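Local coordinates for protein glutathione S-transferase (Pseudomonas fluorescens, PDB 3M3M) that binds glutathione and probably acts as a glutathione transferase, joining the thiol of glutathione to electrophilic substrates, at residues Asp9-Gly13 against Val198-Asp202; Pro56-Leu60 against Ile72-Leu76; Trp96-Glu100 against Ile159-Leu164. All blocks are in the same frame, centred on the assembly; numbering follows the deposited sequence.

In the fold
Interaction 2 lies within the thioredoxin-like N-terminal domain, where helix 69-77 packs on strand 57-60 of the mixed sheet; interaction 3 lies within the all-helical C-terminal domain, where helix 159-168 runs beside helix 87-117. Interaction 1 joins the loop between strand 4-8 and helix 13-24 to the tail after helix 182-192, so its two segments span nearly the whole chain and the other two contacts, in series, fall between them. Centres are 15 to 17 Å apart. Interactions 2 and 3 touch across the domain boundary, where Asn74 ND2 lies 2.9 Å from Gln97 OE1, a probable hydrogen bond. Ser12 and Pro56 bring interactions 1 and 2 to the glutathione pocket.

Interaction 1. Residues Asp9-Gly13 against Val198-Asp202; sequences DYRSG and VPMLD. With GSH (glutathione), chain B.
The backbone of Asp9-Gly13 makes a type I beta turn from Asp9 to Ser12, closed by Ser12 N to Asp9 O at 2.9 Å. Asp9, chi1 t, adds an Asx turn, its OD1 accepting from Arg11 N at 2.9 Å, before the chain enters helix 13-24. Val198-Asp202 is irregular: extended at Val198 and Pro199, helical in phi/psi at Met200, extended again at Leu201. The CA atoms of Tyr10 and Met200 lie 6.4 Å apart, the closest such pair.

Van der Waals contact centres on Met200, a selenomethionine in this crystal. With chi1 and chi2 both t and chi3 near -107°, its long flexible chain reaches along the backbone of Tyr10 to Gly13, packing on carbonyls: CG is 3.1 Å from Tyr10 O, and CE is 3.6 Å from both Arg11 O and Gly13 CA, where the helix starts. Leu201, chi1 m and chi2 t, makes an apolar contact, CD2 4.0 Å from Tyr10 CB, and sets CD1 3.8 Å from Arg11 NH2, over one face of the guanidinium.

This turn is the loop between the first strand and first helix of the thioredoxin-like domain, which in glutathione transferases carries the residue facing the glutathione thiol. Here Ser12 lines the glutathione pocket and is also the N-cap of helix 13-24, its OG bonded to Cys15 N.

Polar linkage between the segments is through water 1, which donates to Tyr10 O at 2.8 Å and Met200 O at 3.0 Å. Lys19 of helix 13-24 holds the tail further, through a salt bridge to Asp202 and hydrogen bonds to Pro199 O and Met200 O.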
loop_
_atom_site.group_PDB
_atom_site.type_symbol
_atom_site.label_atom_id
_atom_site.label_comp_id
_atom_site.label_asym_id
_atom_site.label_seq_id
_atom_site.Cartn_x
_atom_site.Cartn_y
_atom_site.Cartn_z
ATOM N N ASP A 9 -5.755 0.056 -10.351
ATOM C CA ASP A 9 -5.857 1.469 -10.649
ATOM C C ASP A 9 -4.558 2.057 -10.121
ATOM O O ASP A 9 -4.263 1.981 -8.951
ATOM C CB ASP A 9 -7.075 2.010 -9.972
ATOM C CG ASP A 9 -7.239 3.590 -10.086
ATOM O OD1 ASP A 9 -6.336 4.305 -10.563
ATOM O OD2 ASP A 9 -8.396 4.037 -9.727
ATOM N N TYR A 10 -3.732 2.670 -10.978
ATOM C CA TYR A 10 -2.478 3.208 -10.431
ATOM C C TYR A 10 -2.647 4.208 -9.321
ATOM O O TYR A 10 -1.717 4.331 -8.481
ATOM C CB TYR A 10 -1.628 3.883 -11.545
ATOM C CG TYR A 10 -1.071 2.930 -12.547
ATOM C CD1 TYR A 10 -0.159 1.945 -12.161
ATOM C CD2 TYR A 10 -1.486 2.985 -13.909
ATOM C CE1 TYR A 10 0.398 1.057 -13.126
ATOM C CE2 TYR A 10 -0.945 2.091 -14.882
ATOM C CZ TYR A 10 -0.030 1.136 -14.461
ATOM O OH TYR A 10 0.549 0.281 -15.413
ATOM N N ARG A 11 -3.780 4.946 -9.266
ATOM C CA ARG A 11 -4.023 5.889 -8.170
ATOM C C ARG A 11 -4.379 5.259 -6.839
ATOM O O ARG A 11 -4.392 5.928 -5.818
ATOM C CB ARG A 11 -5.108 6.920 -8.537
ATOM C CG ARG A 11 -4.389 7.841 -9.504
ATOM C CD ARG A 11 -5.173 9.052 -9.702
ATOM N NE ARG A 11 -4.462 10.101 -10.475
ATOM C CZ ARG A 11 -4.249 10.085 -11.820
ATOM N NH1 ARG A 11 -4.569 9.060 -12.607
ATOM N NH2 ARG A 11 -3.644 11.105 -12.377
ATOM N N SER A 12 -4.666 3.979 -6.865
ATOM C CA SER A 12 -4.986 3.290 -5.609
ATOM C C SER A 12 -3.688 2.883 -4.904
ATOM O O SER A 12 -2.857 2.229 -5.550
ATOM C CB SER A 12 -5.738 1.999 -5.959
ATOM O OG SER A 12 -5.649 1.012 -4.870
ATOM N N GLY A 13 -3.514 3.288 -3.647
ATOM C CA GLY A 13 -2.345 2.951 -2.889
ATOM C C GLY A 13 -2.193 1.438 -2.823
ATOM O O GLY A 13 -1.066 0.931 -2.905
ATOM N N VAL A 198 10.041 2.913 -8.271
ATOM C CA VAL A 198 9.180 3.635 -9.296
ATOM C C VAL A 198 8.120 4.375 -8.538
ATOM O O VAL A 198 7.668 3.888 -7.441
ATOM C CB VAL A 198 8.513 2.616 -10.304
ATOM C CG1 VAL A 198 9.590 1.858 -11.170
ATOM C CG2 VAL A 198 7.579 1.513 -9.593
ATOM N N PRO A 199 7.710 5.556 -9.039
ATOM C CA PRO A 199 6.656 6.347 -8.463
ATOM C C PRO A 199 5.288 5.777 -8.785
ATOM O O PRO A 199 5.134 4.871 -9.615
ATOM C CB PRO A 199 6.794 7.738 -9.134
ATOM C CG PRO A 199 7.285 7.375 -10.542
ATOM C CD PRO A 199 8.191 6.118 -10.306
HETATM N N MSE A 200 4.280 6.277 -8.039
HETATM C CA MSE A 200 2.922 5.800 -8.222
HETATM C C MSE A 200 2.444 6.076 -9.632
HETATM O O MSE A 200 1.952 5.173 -10.329
HETATM C CB MSE A 200 2.001 6.584 -7.270
HETATM C CG MSE A 200 0.604 6.169 -7.486
HETATM SE SE MSE A 200 -0.497 7.207 -6.051
HETATM C CE MSE A 200 -0.905 5.673 -4.846
ATOM N N LEU A 201 2.610 7.340 -10.061
ATOM C CA LEU A 201 2.221 7.678 -11.418
ATOM C C LEU A 201 3.465 7.998 -12.283
ATOM O O LEU A 201 4.349 8.738 -11.810
ATOM C CB LEU A 201 1.317 8.928 -11.377
ATOM C CG LEU A 201 0.122 8.818 -10.404
ATOM C CD1 LEU A 201 -0.686 10.106 -10.276
ATOM C CD2 LEU A 201 -0.724 7.703 -10.952
ATOM N N ASP A 202 3.494 7.516 -13.530
ATOM C CA ASP A 202 4.715 7.734 -14.374
ATOM C C ASP A 202 4.883 9.180 -14.932
ATOM O O ASP A 202 3.889 9.907 -15.079
ATOM C CB ASP A 202 4.816 6.686 -15.477
ATOM C CG ASP A 202 5.295 5.251 -14.948
ATOM O OD1 ASP A 202 5.885 5.006 -13.773
ATOM O OD2 ASP A 202 5.033 4.347 -15.799
HETATM N N1 GSH B . -7.711 -5.138 1.906
HETATM C CA1 GSH B . -7.658 -4.883 0.412
HETATM C C1 GSH B . -6.222 -4.878 -0.121
HETATM O O11 GSH B . -6.036 -5.321 -1.291
HETATM O O12 GSH B . -5.316 -4.384 0.604
HETATM C CB1 GSH B . -8.347 -3.494 0.208
HETATM C CG1 GSH B . -8.298 -3.213 -1.261
HETATM C CD1 GSH B . -9.248 -2.053 -1.624
HETATM O OE1 GSH B . -9.986 -1.399 -0.642
HETATM N N2 GSH B . -9.386 -1.644 -2.920
HETATM C CA2 GSH B . -10.277 -0.533 -3.249
HETATM C C2 GSH B . -11.384 -1.102 -4.026
HETATM O O2 GSH B . -11.096 -2.056 -4.905
HETATM C CB2 GSH B . -9.448 0.457 -4.108
HETATM S SG2 GSH B . -8.022 1.178 -3.108
HETATM N N3 GSH B . -12.625 -0.684 -3.831
HETATM C CA3 GSH B . -13.676 -1.233 -4.705
HETATM C C3 GSH B . -14.973 -1.517 -3.970
HETATM O O31 GSH B . -16.063 -1.617 -4.613
HETATM O O32 GSH B . -14.944 -1.692 -2.741
HETATM O O HOH W 1 0.651 2.876 -8.938
#

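Interaction 2. Residues Pro56-Leu60 against Ile72-Leu76; sequences PVLEL and ILNFL
This is a buried helix-on-sheet contact within the thioredoxin-like domain: helix 69-77 lies against strand 57-60, which is hydrogen-bonded between strands 4-8 and 65-67. The axes of strand 57-60 and helix segment 72-76 approach to 10.3 Å, their directions 38° apart, and the nearest CA pair is Leu58 and Ile72 at 7.0 Å.

Strand alternation, continued back to Pro56, sets the pattern. The CA-to-CB bonds of Pro56, Leu58 and Leu60 point toward the helix, whereas that of Val57 points away. Leu58 (chi1 t, chi2 p) is central: its CD2 lies 3.9 Å from Ile72 CG2, 4.0 Å from Phe75 CD2 and 4.0 Å from Leu76 CD2, so one methyl meets three side chains of about one helical turn. Ile72 (chi1 m, chi2 t) extends CD1 to within 4.1 Å of Pro56 CG and 3.9 Å of Pro56 O. At the other end Phe75, chi1 t, brings CE2 3.8 Å from Leu60 CD2.

Pro56 follows a cis peptide bond, the cis-proline characteristic of the thioredoxin fold and of glutathione transferases, and it touches the bound glutathione. The residue before it, Ile55, hydrogen-bonds to glutathione through its backbone N, as is usual in these enzymes.

Branched aliphatic chains and a phenyl ring suit this apolar interface. Round Leu58 and Ile72 the contact depends on close fit and exclusion of water, while the Phe75-Leu60 end reaches the surface.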
loop_
_atom_site.group_PDB
_atom_site.type_symbol
_atom_site.label_atom_id
_atom_site.label_comp_id
_atom_site.label_asym_id
_atom_site.label_seq_id
_atom_site.Cartn_x
_atom_site.Cartn_y
_atom_site.Cartn_z
ATOM N N PRO A 56 -6.190 -4.536 -5.584
ATOM C CA PRO A 56 -5.630 -5.243 -6.771
ATOM C C PRO A 56 -5.964 -6.751 -6.736
ATOM O O PRO A 56 -6.297 -7.350 -5.664
ATOM C CB PRO A 56 -4.131 -4.987 -6.619
ATOM C CG PRO A 56 -3.972 -5.031 -5.070
ATOM C CD PRO A 56 -5.151 -4.141 -4.618
ATOM N N VAL A 57 -5.922 -7.337 -7.939
ATOM C CA VAL A 57 -5.900 -8.781 -8.156
ATOM C C VAL A 57 -4.672 -9.097 -8.997
ATOM O O VAL A 57 -4.345 -8.352 -9.934
ATOM C CB VAL A 57 -7.136 -9.193 -8.940
ATOM C CG1 VAL A 57 -7.061 -10.797 -9.154
ATOM C CG2 VAL A 57 -8.405 -8.868 -8.116
ATOM N N LEU A 58 -3.974 -10.188 -8.671
ATOM C CA LEU A 58 -2.812 -10.655 -9.460
ATOM C C LEU A 58 -3.274 -11.962 -10.075
ATOM O O LEU A 58 -3.689 -12.903 -9.379
ATOM C CB LEU A 58 -1.591 -10.908 -8.584
ATOM C CG LEU A 58 -0.391 -11.511 -9.335
ATOM C CD1 LEU A 58 0.128 -10.470 -10.264
ATOM C CD2 LEU A 58 0.764 -11.910 -8.423
ATOM N N GLU A 59 -3.235 -12.004 -11.408
ATOM C CA GLU A 59 -3.635 -13.227 -12.101
ATOM C C GLU A 59 -2.391 -13.881 -12.703
ATOM O O GLU A 59 -1.583 -13.221 -13.364
ATOM C CB GLU A 59 -4.629 -12.875 -13.221
ATOM C CG GLU A 59 -4.979 -14.128 -14.097
ATOM C CD GLU A 59 -5.931 -13.685 -15.217
ATOM O OE1 GLU A 59 -6.954 -13.132 -14.912
ATOM O OE2 GLU A 59 -5.655 -13.911 -16.406
ATOM N N LEU A 60 -2.205 -15.161 -12.402
ATOM C CA LEU A 60 -1.039 -15.945 -12.856
ATOM C C LEU A 60 -1.345 -16.601 -14.199
ATOM O O LEU A 60 -2.482 -16.625 -14.668
ATOM C CB LEU A 60 -0.693 -17.048 -11.816
ATOM C CG LEU A 60 -0.670 -16.522 -10.333
ATOM C CD1 LEU A 60 -0.409 -17.700 -9.365
ATOM C CD2 LEU A 60 0.368 -15.365 -10.097
ATOM N N ILE A 72 -0.543 -10.498 -1.846
ATOM C CA ILE A 72 0.217 -10.464 -3.134
ATOM C C ILE A 72 1.677 -10.050 -2.910
ATOM O O ILE A 72 2.597 -10.680 -3.479
ATOM C CB ILE A 72 -0.501 -9.537 -4.175
ATOM C CG1 ILE A 72 -1.902 -10.108 -4.531
ATOM C CG2 ILE A 72 0.452 -9.405 -5.449
ATOM C CD1 ILE A 72 -2.786 -8.957 -5.134
ATOM N N LEU A 73 1.956 -9.076 -2.044
ATOM C CA LEU A 73 3.327 -8.731 -1.719
ATOM C C LEU A 73 4.062 -9.954 -1.169
ATOM O O LEU A 73 5.235 -10.208 -1.530
ATOM C CB LEU A 73 3.400 -7.590 -0.694
ATOM C CG LEU A 73 2.918 -6.198 -1.174
ATOM C CD1 LEU A 73 2.977 -5.203 0.008
ATOM C CD2 LEU A 73 3.884 -5.766 -2.350
ATOM N N ASN A 74 3.406 -10.698 -0.250
ATOM C CA ASN A 74 4.112 -11.916 0.261
ATOM C C ASN A 74 4.442 -12.934 -0.847
ATOM O O ASN A 74 5.569 -13.554 -0.799
ATOM C CB ASN A 74 3.254 -12.557 1.346
ATOM C CG ASN A 74 3.521 -11.905 2.764
ATOM O OD1 ASN A 74 4.426 -12.315 3.482
ATOM N ND2 ASN A 74 2.845 -10.830 3.067
ATOM N N PHE A 75 3.484 -13.185 -1.749
ATOM C CA PHE A 75 3.719 -14.164 -2.838
ATOM C C PHE A 75 4.916 -13.681 -3.703
ATOM O O PHE A 75 5.815 -14.498 -4.021
ATOM C CB PHE A 75 2.513 -14.197 -3.702
ATOM C CG PHE A 75 2.623 -15.058 -4.855
ATOM C CD1 PHE A 75 2.618 -16.455 -4.675
ATOM C CD2 PHE A 75 2.800 -14.506 -6.182
ATOM C CE1 PHE A 75 2.690 -17.335 -5.821
ATOM C CE2 PHE A 75 2.872 -15.412 -7.304
ATOM C CZ PHE A 75 2.895 -16.787 -7.081
ATOM N N LEU A 76 4.918 -12.387 -4.080
ATOM C CA LEU A 76 6.005 -11.895 -4.995
ATOM C C LEU A 76 7.355 -11.876 -4.326
ATOM O O LEU A 76 8.424 -12.138 -4.967
ATOM C CB LEU A 76 5.669 -10.476 -5.532
ATOM C CG LEU A 76 4.437 -10.472 -6.418
ATOM C CD1 LEU A 76 3.962 -9.033 -6.809
ATOM C CD2 LEU A 76 4.645 -11.348 -7.687
#

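Interaction 3. Residues Trp96-Glu100 against Ile159-Leu164; sequences WQFFE and IADIAL
Leu164, Gln97 and Glu100 bury the most surface where helix segments 96-100 and 159-164 lie side by side, nearly parallel at 14°, with axes 9.0 Å apart. In register, Gln97 CA is 5.5 Å from Ala160 CA and Glu100 CA 6.2 Å from Leu164 CA.

Leu164 (chi1 m, chi2 t) spreads its methyls over the facing helix: CD1 is 3.9 Å from Trp96 CE3, while CD2 lies 3.5 Å from Glu100 CG and 4.0 Å from Phe99 CE2, at the edge of that ring. Gln97 (chi1 m, chi2 t) combines an aliphatic stem with a polar end. Its CG packs 4.0 Å from Ala163 CB, and NE2 gives a weak hydrogen bond to Ile159 O at 3.4 Å; OE1 accepts from Asn74. Glu100, chi1 t and chi2 near -99°, lays CG 3.7 Å from Ala163 O; its OE2 forms a salt bridge with Lys17 and OE1 accepts from Asn70.

Small Ala160 and Ala163 permit the close approach, Ala160 CB lying 3.5 Å from Trp96 CB. Both segments belong to the C-terminal helical domain of the glutathione transferase fold; helix 125-146 packs on Trp96 and Phe99, while helices 13-24 and 69-77 of the thioredoxin-like domain adjoin Glu100, Ile159 and Gln97.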
loop_
_atom_site.group_PDB
_atom_site.type_symbol
_atom_site.label_atom_id
_atom_site.label_comp_id
_atom_site.label_asym_id
_atom_site.label_seq_id
_atom_site.Cartn_x
_atom_site.Cartn_y
_atom_site.Cartn_z
ATOM N N TRP A 96 3.634 -5.395 10.830
ATOM C CA TRP A 96 3.439 -4.099 10.241
ATOM C C TRP A 96 2.369 -4.141 9.100
ATOM O O TRP A 96 1.670 -3.163 8.914
ATOM C CB TRP A 96 4.803 -3.542 9.714
ATOM C CG TRP A 96 5.635 -3.093 10.837
ATOM C CD1 TRP A 96 6.709 -3.781 11.347
ATOM C CD2 TRP A 96 5.379 -2.003 11.718
ATOM N NE1 TRP A 96 7.191 -3.165 12.490
ATOM C CE2 TRP A 96 6.422 -2.035 12.717
ATOM C CE3 TRP A 96 4.432 -0.941 11.725
ATOM C CZ2 TRP A 96 6.496 -1.099 13.749
ATOM C CZ3 TRP A 96 4.518 0.001 12.791
ATOM C CH2 TRP A 96 5.567 -0.091 13.763
ATOM N N GLN A 97 2.326 -5.224 8.352
ATOM C CA GLN A 97 1.279 -5.330 7.313
ATOM C C GLN A 97 -0.162 -5.444 7.893
ATOM O O GLN A 97 -1.049 -4.822 7.298
ATOM C CB GLN A 97 1.558 -6.482 6.383
ATOM C CG GLN A 97 2.900 -6.295 5.524
ATOM C CD GLN A 97 2.994 -7.359 4.509
ATOM O OE1 GLN A 97 2.861 -8.546 4.845
ATOM N NE2 GLN A 97 3.194 -6.959 3.243
ATOM N N PHE A 98 -0.416 -6.238 8.942
ATOM C CA PHE A 98 -1.766 -6.275 9.504
ATOM C C PHE A 98 -2.049 -4.924 10.130
ATOM O O PHE A 98 -3.181 -4.441 10.058
ATOM C CB PHE A 98 -1.826 -7.456 10.495
ATOM C CG PHE A 98 -1.861 -8.772 9.790
ATOM C CD1 PHE A 98 -2.969 -9.069 9.005
ATOM C CD2 PHE A 98 -0.821 -9.712 9.912
ATOM C CE1 PHE A 98 -3.040 -10.297 8.309
ATOM C CE2 PHE A 98 -0.849 -10.911 9.252
ATOM C CZ PHE A 98 -1.976 -11.210 8.426
ATOM N N PHE A 99 -1.052 -4.338 10.827
ATOM C CA PHE A 99 -1.230 -2.992 11.367
ATOM C C PHE A 99 -1.612 -2.014 10.265
ATOM O O PHE A 99 -2.495 -1.170 10.425
ATOM C CB PHE A 99 0.118 -2.527 12.002
ATOM C CG PHE A 99 0.267 -1.001 12.195
ATOM C CD1 PHE A 99 -0.144 -0.350 13.368
ATOM C CD2 PHE A 99 0.922 -0.227 11.146
ATOM C CE1 PHE A 99 0.024 1.100 13.506
ATOM C CE2 PHE A 99 1.138 1.150 11.334
ATOM C CZ PHE A 99 0.709 1.795 12.459
ATOM N N GLU A 100 -0.985 -2.183 9.095
ATOM C CA GLU A 100 -1.338 -1.238 7.984
ATOM C C GLU A 100 -2.820 -1.385 7.513
ATOM O O GLU A 100 -3.550 -0.325 7.330
ATOM C CB GLU A 100 -0.417 -1.467 6.769
ATOM C CG GLU A 100 -0.749 -0.522 5.591
ATOM C CD GLU A 100 -1.619 -1.181 4.488
ATOM O OE1 GLU A 100 -1.667 -2.413 4.393
ATOM O OE2 GLU A 100 -2.140 -0.456 3.637
ATOM N N ILE A 159 8.689 -5.825 2.595
ATOM C CA ILE A 159 7.324 -5.545 2.145
ATOM C C ILE A 159 6.509 -4.879 3.240
ATOM O O ILE A 159 5.438 -4.416 2.954
ATOM C CB ILE A 159 6.588 -6.876 1.686
ATOM C CG1 ILE A 159 6.609 -7.982 2.777
ATOM C CG2 ILE A 159 7.356 -7.395 0.406
ATOM C CD1 ILE A 159 5.868 -9.301 2.252
ATOM N N ALA A 160 7.009 -4.834 4.484
ATOM C CA ALA A 160 6.279 -3.953 5.468
ATOM C C ALA A 160 6.445 -2.491 5.079
ATOM O O ALA A 160 5.493 -1.725 5.176
ATOM C CB ALA A 160 6.851 -4.125 6.896
ATOM N N ASP A 161 7.647 -2.083 4.686
ATOM C CA ASP A 161 7.837 -0.664 4.250
ATOM C C ASP A 161 7.020 -0.401 3.004
ATOM O O ASP A 161 6.448 0.653 2.885
ATOM C CB ASP A 161 9.348 -0.474 3.941
ATOM C CG ASP A 161 10.232 -0.784 5.177
ATOM O OD1 ASP A 161 10.166 -0.076 6.196
ATOM O OD2 ASP A 161 10.965 -1.773 5.107
ATOM N N ILE A 162 7.074 -1.315 2.027
ATOM C CA ILE A 162 6.322 -1.141 0.772
ATOM C C ILE A 162 4.803 -0.972 1.139
ATOM O O ILE A 162 4.112 -0.014 0.652
ATOM C CB ILE A 162 6.500 -2.287 -0.142
ATOM C CG1 ILE A 162 7.990 -2.321 -0.666
ATOM C CG2 ILE A 162 5.490 -2.165 -1.344
ATOM C CD1 ILE A 162 8.351 -3.630 -1.338
ATOM N N ALA A 163 4.301 -1.848 1.989
ATOM C CA ALA A 163 2.860 -1.764 2.381
ATOM C C ALA A 163 2.517 -0.376 2.966
ATOM O O ALA A 163 1.435 0.217 2.696
ATOM C CB ALA A 163 2.560 -2.913 3.379
ATOM N N LEU A 164 3.365 0.130 3.886
ATOM C CA LEU A 164 3.081 1.425 4.546
ATOM C C LEU A 164 3.480 2.652 3.695
ATOM O O LEU A 164 2.885 3.744 3.886
ATOM C CB LEU A 164 3.712 1.477 5.951
ATOM C CG LEU A 164 2.823 0.610 6.909
ATOM C CD1 LEU A 164 3.512 0.075 8.034
ATOM C CD2 LEU A 164 1.633 1.407 7.371
#